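Local coordinates for protein proteolytically activated form of PPO4 Tyrosinase (Agaricus bisporus var. bisporus H97, PDB 4OUA) that hydroxylates monophenols to o-diphenols and oxidises these to reactive o-quinones at a two-copper centre, the initial step of melanin synthesis, at residues A[131-136]-A[282-287]; A[252-257]-A[276-281]. All coordinates share one frame; numbering follows the deposited sequence.

Contact 1 wraps around contact 2 along the chain: 131-136 comes first, then 252-257, then 276-281, and directly after it 282-287. Both contacts draw on helix 277-295, contact 2 near its N-terminal end and contact 1 on the residues that follow; helix 246-258 supplies the remaining partner of contact 2. Their centres lie about 10 Å apart, within the common central domain of tyrosinase. A probable hydrogen bond from Trp131 N to Leu280 O, 2.8 Å long, joins them. They also meet at one copper ion, bound by His282 of contact 1 and His254 of contact 2. The ring of Trp131 packs on Ile253 and Ile277, placing the loop against the two helices that supply this ion's histidines.

Contact 1: residues A[131-136]-A[282-287]; sequences WDTGFA and HSNVDR. With CU1 (copper (I) ion), chain D.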
ATOM      1  N   TRP A 131       4.681  -1.107  -6.879  1.00 36.40           N
ATOM      2  CA  TRP A 131       5.050  -2.367  -7.510  1.00 28.60           C
ATOM      3  C   TRP A 131       4.158  -2.628  -8.724  1.00 24.67           C
ATOM      4  O   TRP A 131       3.039  -3.122  -8.587  1.00 23.66           O
ATOM      5  CB  TRP A 131       4.941  -3.503  -6.491  1.00 24.68           C
ATOM      6  CG  TRP A 131       5.247  -4.870  -7.016  1.00 23.61           C
ATOM      7  CD1 TRP A 131       5.947  -5.187  -8.143  1.00 27.65           C
ATOM      8  CD2 TRP A 131       4.853  -6.113  -6.425  1.00 26.78           C
ATOM      9  NE1 TRP A 131       6.014  -6.552  -8.290  1.00 30.20           N
ATOM     10  CE2 TRP A 131       5.348  -7.143  -7.248  1.00 26.65           C
ATOM     11  CE3 TRP A 131       4.127  -6.455  -5.280  1.00 25.41           C
ATOM     12  CZ2 TRP A 131       5.142  -8.489  -6.961  1.00 22.99           C
ATOM     13  CZ3 TRP A 131       3.923  -7.791  -4.999  1.00 21.69           C
ATOM     14  CH2 TRP A 131       4.429  -8.791  -5.835  1.00 23.49           C
ATOM     15  N   ASP A 132       4.658  -2.288  -9.908  1.00 23.09           N
ATOM     16  CA  ASP A 132       3.887  -2.429 -11.140  1.00 28.15           C
ATOM     17  C   ASP A 132       3.664  -3.901 -11.493  1.00 30.39           C
ATOM     18  O   ASP A 132       4.321  -4.446 -12.382  1.00 27.65           O
ATOM     19  CB  ASP A 132       4.593  -1.708 -12.289  1.00 29.30           C
ATOM     20  CG  ASP A 132       3.652  -1.353 -13.425  1.00 31.56           C
ATOM     21  OD1 ASP A 132       2.599  -2.013 -13.567  1.00 30.38           O
ATOM     22  OD2 ASP A 132       3.970  -0.409 -14.178  1.00 32.46           O
ATOM     23  N   THR A 133       2.726  -4.531 -10.796  1.00 30.11           N
ATOM     24  CA  THR A 133       2.475  -5.961 -10.948  1.00 29.26           C
ATOM     25  C   THR A 133       1.919  -6.315 -12.325  1.00 33.12           C
ATOM     26  O   THR A 133       2.092  -7.438 -12.803  1.00 35.72           O
ATOM     27  CB  THR A 133       1.497  -6.465  -9.872  1.00 26.26           C
ATOM     28  OG1 THR A 133       0.220  -5.842 -10.054  1.00 21.59           O
ATOM     29  CG2 THR A 133       2.021  -6.133  -8.482  1.00 25.78           C
ATOM     30  N   GLY A 134       1.257  -5.354 -12.961  1.00 35.31           N
ATOM     31  CA  GLY A 134       0.644  -5.578 -14.257  1.00 29.51           C
ATOM     32  C   GLY A 134       1.632  -5.577 -15.410  1.00 37.53           C
ATOM     33  O   GLY A 134       1.341  -6.102 -16.485  1.00 34.94           O
ATOM     34  N   PHE A 135       2.801  -4.985 -15.190  1.00 38.92           N
ATOM     35  CA  PHE A 135       3.822  -4.910 -16.229  1.00 36.68           C
ATOM     36  C   PHE A 135       5.051  -5.738 -15.868  1.00 34.80           C
ATOM     37  O   PHE A 135       5.722  -6.284 -16.744  1.00 36.06           O
ATOM     38  CB  PHE A 135       4.226  -3.456 -16.483  1.00 33.47           C
ATOM     39  CG  PHE A 135       5.304  -3.301 -17.514  1.00 33.87           C
ATOM     40  CD1 PHE A 135       4.988  -3.227 -18.859  1.00 37.53           C
ATOM     41  CD2 PHE A 135       6.635  -3.237 -17.140  1.00 32.68           C
ATOM     42  CE1 PHE A 135       5.980  -3.089 -19.813  1.00 41.22           C
ATOM     43  CE2 PHE A 135       7.631  -3.100 -18.087  1.00 38.48           C
ATOM     44  CZ  PHE A 135       7.303  -3.026 -19.425  1.00 40.78           C
ATOM     45  N   ALA A 136       5.346  -5.819 -14.576  1.00 30.50           N
ATOM     46  CA  ALA A 136       6.485  -6.598 -14.100  1.00 33.01           C
ATOM     47  C   ALA A 136       6.147  -7.291 -12.785  1.00 32.36           C
ATOM     48  O   ALA A 136       6.491  -6.802 -11.711  1.00 32.95           O
ATOM     49  CB  ALA A 136       7.708  -5.711 -13.938  1.00 23.62           C
ATOM     50  N   HIS A 282      -0.172  -1.759  -2.566  1.00 26.56           N
ATOM     51  CA  HIS A 282      -1.280  -0.815  -2.503  1.00 26.25           C
ATOM     52  C   HIS A 282      -0.880   0.594  -2.928  1.00 34.25           C
ATOM     53  O   HIS A 282      -1.738   1.457  -3.115  1.00 40.78           O
ATOM     54  CB  HIS A 282      -1.873  -0.802  -1.096  1.00 26.61           C
ATOM     55  CG  HIS A 282      -2.771  -1.966  -0.818  1.00 27.29           C
ATOM     56  ND1 HIS A 282      -4.143  -1.894  -0.942  1.00 24.87           N
ATOM     57  CD2 HIS A 282      -2.495  -3.238  -0.444  1.00 36.21           C
ATOM     58  CE1 HIS A 282      -4.672  -3.066  -0.644  1.00 28.07           C
ATOM     59  NE2 HIS A 282      -3.694  -3.902  -0.343  1.00 28.59           N
ATOM     60  N   SER A 283       0.459   0.841  -3.101  1.00 26.80           N
ATOM     61  CA  SER A 283       0.910   2.075  -3.728  1.00 27.72           C
ATOM     62  C   SER A 283       0.604   2.001  -5.216  1.00 31.99           C
ATOM     63  O   SER A 283       0.273   3.004  -5.849  1.00 31.39           O
ATOM     64  CB  SER A 283       2.404   2.303  -3.501  1.00 32.99           C
ATOM     65  OG  SER A 283       2.867   3.402  -4.268  1.00 28.80           O
ATOM     66  N   ASN A 284       0.715   0.794  -5.763  1.00 30.28           N
ATOM     67  CA  ASN A 284       0.415   0.545  -7.164  1.00 25.92           C
ATOM     68  C   ASN A 284      -1.085   0.416  -7.387  1.00 29.91           C
ATOM     69  O   ASN A 284      -1.601   0.793  -8.439  1.00 32.46           O
ATOM     70  CB  ASN A 284       1.137  -0.714  -7.648  1.00 24.54           C
ATOM     71  CG  ASN A 284       0.928  -0.975  -9.124  1.00 26.94           C
ATOM     72  OD1 ASN A 284       1.435  -0.239  -9.972  1.00 26.23           O
ATOM     73  ND2 ASN A 284       0.189  -2.033  -9.440  1.00 25.19           N
ATOM     74  N   VAL A 285      -1.779  -0.126  -6.391  1.00 28.27           N
ATOM     75  CA  VAL A 285      -3.233  -0.192  -6.425  1.00 23.56           C
ATOM     76  C   VAL A 285      -3.800   1.218  -6.479  1.00 27.71           C
ATOM     77  O   VAL A 285      -4.813   1.471  -7.132  1.00 34.56           O
ATOM     78  CB  VAL A 285      -3.803  -0.931  -5.203  1.00 27.80           C
ATOM     79  CG1 VAL A 285      -5.312  -0.741  -5.117  1.00 24.06           C
ATOM     80  CG2 VAL A 285      -3.441  -2.408  -5.260  1.00 25.82           C
ATOM     81  N   ASP A 286      -3.129   2.137  -5.793  1.00 29.37           N
ATOM     82  CA  ASP A 286      -3.540   3.532  -5.784  1.00 27.10           C
ATOM     83  C   ASP A 286      -3.223   4.188  -7.122  1.00 28.32           C
ATOM     84  O   ASP A 286      -3.935   5.091  -7.562  1.00 32.60           O
ATOM     85  CB  ASP A 286      -2.854   4.287  -4.647  1.00 26.89           C
ATOM     86  CG  ASP A 286      -3.397   5.688  -4.469  1.00 29.09           C
ATOM     87  OD1 ASP A 286      -4.398   5.848  -3.741  1.00 29.40           O
ATOM     88  OD2 ASP A 286      -2.823   6.629  -5.057  1.00 32.60           O
ATOM     89  N   ARG A 287      -2.155   3.727  -7.766  1.00 26.66           N
ATOM     90  CA  ARG A 287      -1.771   4.249  -9.073  1.00 25.89           C
ATOM     91  C   ARG A 287      -2.807   3.863 -10.119  1.00 27.27           C
ATOM     92  O   ARG A 287      -3.078   4.620 -11.051  1.00 25.02           O
ATOM     93  CB  ARG A 287      -0.391   3.735  -9.484  1.00 25.01           C
ATOM     94  CG  ARG A 287       0.149   4.380 -10.751  1.00 27.81           C
ATOM     95  CD  ARG A 287       1.547   3.886 -11.076  1.00 27.13           C
ATOM     96  NE  ARG A 287       1.530   2.530 -11.612  1.00 35.48           N
ATOM     97  CZ  ARG A 287       1.653   2.237 -12.902  1.00 29.90           C
ATOM     98  NH1 ARG A 287       1.809   3.207 -13.791  1.00 36.98           N
ATOM     99  NH2 ARG A 287       1.625   0.975 -13.302  1.00 33.89           N
TER
HETATM  100 CU   CU1 D 402      -4.763  -5.526  -0.022  0.92 30.62          CU
HETATM  101  O   HOH W   1      -6.367  -5.537   1.585  0.90 42.65           O
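Asn284 meets the backbone of Trp131, and Arg287, one turn further along helix 277-295, meets Asp132; these two pairs make the close part of the contact. The Asn284 amide lies with its CG 3.1 Å from Trp131 O, though no hydrogen bond forms. CG stands anti to the backbone N (chi1 -177°), which carries the amide out to the loop. Its OD1 accepts from Arg287 NE at 3.2 Å, a nearly straight bond (164°) in the guanidinium plane that steadies the arginine. From there Arg287 NH2 makes a salt bridge to Asp132 OD2, 2.9 Å away, the two planes turned obliquely by 63°. Each charge has a second mate: Arg376 for the aspartate, Asp353 for the arginine. Beyond Thr133 the contact fades; Phe135, partly exposed, keeps its side chain at least 6.0 Å from 282-287 and meets Arg376 in a cation-pi contact instead. His282 points away from the loop and binds copper through NE2, so the loop meets the helix on another side from its metal ligand. Trp131 packs on Ile253 and Val257 of helix 246-258 and on Ile277 and Leu280 of helix 277-295, while Asp132 is tied to helix 362-377.

Contact 2: residues A[252-257]-A[276-281]; sequences DIHGFV and PIFWLH. With CU1 (copper (I) ion), chain D.
His254 and His281 meet edge to face: ND1 of His281 comes over one face of the His254 ring, 3.6 Å from His254 NE2, with the planes 73° apart. That same NE2 binds copper at 2.0 Å, and His250 and His282 complete the three histidines on the ion, with a water 2.3 Å from the metal. At the rim of the His254 ring, Phe278 CD1 touches CE1 at 3.5 Å, near the planes of both rings and over the face of neither. His254 is thus bounded by one aromatic over a face and another at an edge. Together with a hydrogen bond made by ND1 elsewhere in the structure, this should limit how far the ring can turn. His254 probably also binds the substrate.

The two helical segments run nearly antiparallel, at 152°, with axes 11.3 Å apart. Two helices supplying three histidines to one ion, two of them a turn apart on the first helix, is the CuB half of the type 3 copper centre, set in the four-helix bundle of tyrosinases. His281 binds no copper itself. Its CG is anti to the backbone N (chi1 -180°), sending the ring across to helix 246-258, where Ile253 CB lies over one face, offset toward the NE2 side, in a CH-pi contact, 3.6 Å from the ring centroid. An alanine in place of His281 would probably open a gap between the helices, leaving Ile253 without the ring it packs on and His254 freer to tilt. Further along, Val257 CG1 meets Ile277 CG2 at 4.3 Å. Outside the pair, the His281 ring lies nearly parallel to that of His250, and Phe278 meets His56, a ligand of the other copper, edge to face. Ile277 leans on Ile143 of helix 141-144.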
ATOM      1  N   ASP A 252      -5.583 -10.950  -6.211  1.00 34.46           N
ATOM      2  CA  ASP A 252      -4.681 -11.943  -6.788  1.00 32.03           C
ATOM      3  C   ASP A 252      -3.245 -11.788  -6.291  1.00 34.18           C
ATOM      4  O   ASP A 252      -2.517 -12.772  -6.161  1.00 27.46           O
ATOM      5  CB  ASP A 252      -4.709 -11.867  -8.317  1.00 36.96           C
ATOM      6  CG  ASP A 252      -6.017 -12.366  -8.905  1.00 48.18           C
ATOM      7  OD1 ASP A 252      -7.060 -12.247  -8.226  1.00 55.75           O
ATOM      8  OD2 ASP A 252      -6.002 -12.877 -10.046  1.00 47.64           O
ATOM      9  N   ILE A 253      -2.837 -10.555  -6.014  1.00 38.90           N
ATOM     10  CA  ILE A 253      -1.470 -10.299  -5.573  1.00 31.81           C
ATOM     11  C   ILE A 253      -1.255 -10.751  -4.133  1.00 30.52           C
ATOM     12  O   ILE A 253      -0.162 -11.182  -3.771  1.00 39.11           O
ATOM     13  CB  ILE A 253      -1.100  -8.812  -5.696  1.00 31.46           C
ATOM     14  CG1 ILE A 253      -1.334  -8.322  -7.127  1.00 20.88           C
ATOM     15  CG2 ILE A 253       0.347  -8.593  -5.283  1.00 24.56           C
ATOM     16  CD1 ILE A 253      -0.537  -9.079  -8.165  1.00 22.55           C
ATOM     17  N   HIS A 254      -2.281 -10.651  -3.323  1.00 29.87           N
ATOM     18  CA  HIS A 254      -2.209 -11.135  -1.947  1.00 32.99           C
ATOM     19  C   HIS A 254      -2.112 -12.654  -1.930  1.00 33.47           C
ATOM     20  O   HIS A 254      -1.422 -13.233  -1.092  1.00 33.93           O
ATOM     21  CB  HIS A 254      -3.421 -10.668  -1.138  1.00 29.21           C
ATOM     22  CG  HIS A 254      -3.345  -9.236  -0.706  1.00 37.33           C
ATOM     23  ND1 HIS A 254      -2.480  -8.799   0.272  1.00 35.69           N
ATOM     24  CD2 HIS A 254      -4.030  -8.143  -1.120  1.00 38.66           C
ATOM     25  CE1 HIS A 254      -2.632  -7.497   0.442  1.00 36.13           C
ATOM     26  NE2 HIS A 254      -3.563  -7.073  -0.392  1.00 35.88           N
ATOM     27  N   GLY A 255      -2.812 -13.305  -2.854  1.00 30.51           N
ATOM     28  CA  GLY A 255      -2.787 -14.751  -2.969  1.00 31.02           C
ATOM     29  C   GLY A 255      -1.450 -15.276  -3.451  1.00 31.00           C
ATOM     30  O   GLY A 255      -0.925 -16.244  -2.906  1.00 37.85           O
ATOM     31  N   PHE A 256      -0.900 -14.634  -4.476  1.00 33.64           N
ATOM     32  CA  PHE A 256       0.377 -15.050  -5.049  1.00 32.29           C
ATOM     33  C   PHE A 256       1.490 -15.041  -4.010  1.00 33.89           C
ATOM     34  O   PHE A 256       2.317 -15.949  -3.965  1.00 44.83           O
ATOM     35  CB  PHE A 256       0.765 -14.142  -6.220  1.00 37.41           C
ATOM     36  CG  PHE A 256      -0.145 -14.254  -7.410  1.00 36.83           C
ATOM     37  CD1 PHE A 256      -1.008 -15.330  -7.544  1.00 35.72           C
ATOM     38  CD2 PHE A 256      -0.133 -13.285  -8.399  1.00 32.06           C
ATOM     39  CE1 PHE A 256      -1.842 -15.432  -8.639  1.00 36.92           C
ATOM     40  CE2 PHE A 256      -0.964 -13.383  -9.496  1.00 28.42           C
ATOM     41  CZ  PHE A 256      -1.820 -14.457  -9.615  1.00 34.06           C
ATOM     42  N   VAL A 257       1.500 -14.010  -3.173  1.00 36.85           N
ATOM     43  CA  VAL A 257       2.584 -13.805  -2.219  1.00 36.94           C
ATOM     44  C   VAL A 257       2.395 -14.596  -0.929  1.00 36.34           C
ATOM     45  O   VAL A 257       3.345 -15.181  -0.407  1.00 39.46           O
ATOM     46  CB  VAL A 257       2.732 -12.312  -1.865  1.00 29.91           C
ATOM     47  CG1 VAL A 257       3.776 -12.128  -0.776  1.00 29.92           C
ATOM     48  CG2 VAL A 257       3.092 -11.506  -3.102  1.00 23.62           C
ATOM     49  N   PRO A 276       5.959  -6.106   4.670  1.00 42.50           N
ATOM     50  CA  PRO A 276       6.475  -4.865   4.077  1.00 34.83           C
ATOM     51  C   PRO A 276       6.106  -4.678   2.603  1.00 35.39           C
ATOM     52  O   PRO A 276       6.003  -3.544   2.138  1.00 39.28           O
ATOM     53  CB  PRO A 276       7.990  -5.010   4.237  1.00 31.89           C
ATOM     54  CG  PRO A 276       8.151  -5.880   5.434  1.00 32.32           C
ATOM     55  CD  PRO A 276       7.013  -6.856   5.377  1.00 33.76           C
ATOM     56  N   ILE A 277       5.904  -5.775   1.880  1.00 32.13           N
ATOM     57  CA  ILE A 277       5.586  -5.687   0.459  1.00 35.06           C
ATOM     58  C   ILE A 277       4.142  -5.241   0.250  1.00 32.24           C
ATOM     59  O   ILE A 277       3.736  -4.915  -0.866  1.00 32.95           O
ATOM     60  CB  ILE A 277       5.813  -7.034  -0.257  1.00 30.15           C
ATOM     61  CG1 ILE A 277       5.996  -6.815  -1.761  1.00 27.81           C
ATOM     62  CG2 ILE A 277       4.665  -7.992   0.022  1.00 34.56           C
ATOM     63  CD1 ILE A 277       6.247  -8.086  -2.535  1.00 29.25           C
ATOM     64  N   PHE A 278       3.374  -5.231   1.335  1.00 30.86           N
ATOM     65  CA  PHE A 278       1.973  -4.819   1.301  1.00 32.83           C
ATOM     66  C   PHE A 278       1.823  -3.383   0.813  1.00 32.12           C
ATOM     67  O   PHE A 278       0.856  -3.046   0.129  1.00 30.95           O
ATOM     68  CB  PHE A 278       1.347  -4.978   2.690  1.00 33.14           C
ATOM     69  CG  PHE A 278      -0.027  -4.382   2.818  1.00 37.67           C
ATOM     70  CD1 PHE A 278      -1.154  -5.147   2.562  1.00 37.85           C
ATOM     71  CD2 PHE A 278      -0.195  -3.065   3.216  1.00 31.35           C
ATOM     72  CE1 PHE A 278      -2.419  -4.605   2.687  1.00 36.47           C
ATOM     73  CE2 PHE A 278      -1.455  -2.518   3.342  1.00 29.02           C
ATOM     74  CZ  PHE A 278      -2.569  -3.288   3.077  1.00 36.24           C
ATOM     75  N   TRP A 279       2.791  -2.543   1.164  1.00 31.93           N
ATOM     76  CA  TRP A 279       2.720  -1.118   0.863  1.00 34.58           C
ATOM     77  C   TRP A 279       3.124  -0.800  -0.574  1.00 32.95           C
ATOM     78  O   TRP A 279       2.593   0.132  -1.183  1.00 34.76           O
ATOM     79  CB  TRP A 279       3.596  -0.339   1.845  1.00 32.37           C
ATOM     80  CG  TRP A 279       3.255  -0.626   3.272  1.00 35.24           C
ATOM     81  CD1 TRP A 279       3.932  -1.444   4.129  1.00 36.26           C
ATOM     82  CD2 TRP A 279       2.137  -0.112   4.005  1.00 39.96           C
ATOM     83  NE1 TRP A 279       3.311  -1.462   5.355  1.00 35.86           N
ATOM     84  CE2 TRP A 279       2.205  -0.653   5.305  1.00 40.65           C
ATOM     85  CE3 TRP A 279       1.088   0.758   3.692  1.00 35.12           C
ATOM     86  CZ2 TRP A 279       1.266  -0.352   6.290  1.00 39.06           C
ATOM     87  CZ3 TRP A 279       0.156   1.055   4.671  1.00 34.60           C
ATOM     88  CH2 TRP A 279       0.251   0.502   5.954  1.00 33.31           C
ATOM     89  N   LEU A 280       4.049  -1.603  -1.100  1.00 31.89           N
ATOM     90  CA  LEU A 280       4.457  -1.448  -2.490  1.00 33.19           C
ATOM     91  C   LEU A 280       3.315  -1.855  -3.416  1.00 35.48           C
ATOM     92  O   LEU A 280       3.144  -1.297  -4.502  1.00 30.94           O
ATOM     93  CB  LEU A 280       5.709  -2.275  -2.790  1.00 25.65           C
ATOM     94  CG  LEU A 280       7.023  -1.725  -2.234  1.00 25.31           C
ATOM     95  CD1 LEU A 280       7.069  -1.874  -0.726  1.00 37.19           C
ATOM     96  CD2 LEU A 280       8.215  -2.411  -2.879  1.00 30.41           C
ATOM     97  N   HIS A 281       2.510  -2.847  -2.909  1.00 34.40           N
ATOM     98  CA  HIS A 281       1.336  -3.322  -3.626  1.00 27.93           C
ATOM     99  C   HIS A 281       0.276  -2.234  -3.722  1.00 30.35           C
ATOM    100  O   HIS A 281      -0.125  -1.834  -4.815  1.00 38.73           O
ATOM    101  CB  HIS A 281       0.750  -4.558  -2.940  1.00 32.77           C
ATOM    102  CG  HIS A 281      -0.460  -5.113  -3.626  1.00 27.83           C
ATOM    103  ND1 HIS A 281      -1.457  -5.792  -2.953  1.00 29.40           N
ATOM    104  CD2 HIS A 281      -0.833  -5.093  -4.927  1.00 22.76           C
ATOM    105  CE1 HIS A 281      -2.382  -6.172  -3.812  1.00 23.17           C
ATOM    106  NE2 HIS A 281      -2.034  -5.753  -5.016  1.00 24.36           N
TER
HETATM  107 CU   CU1 D 402      -4.763  -5.526  -0.022  0.92 30.62          CU
HETATM  108  O   HOH W   1      -6.367  -5.537   1.585  0.90 42.65           O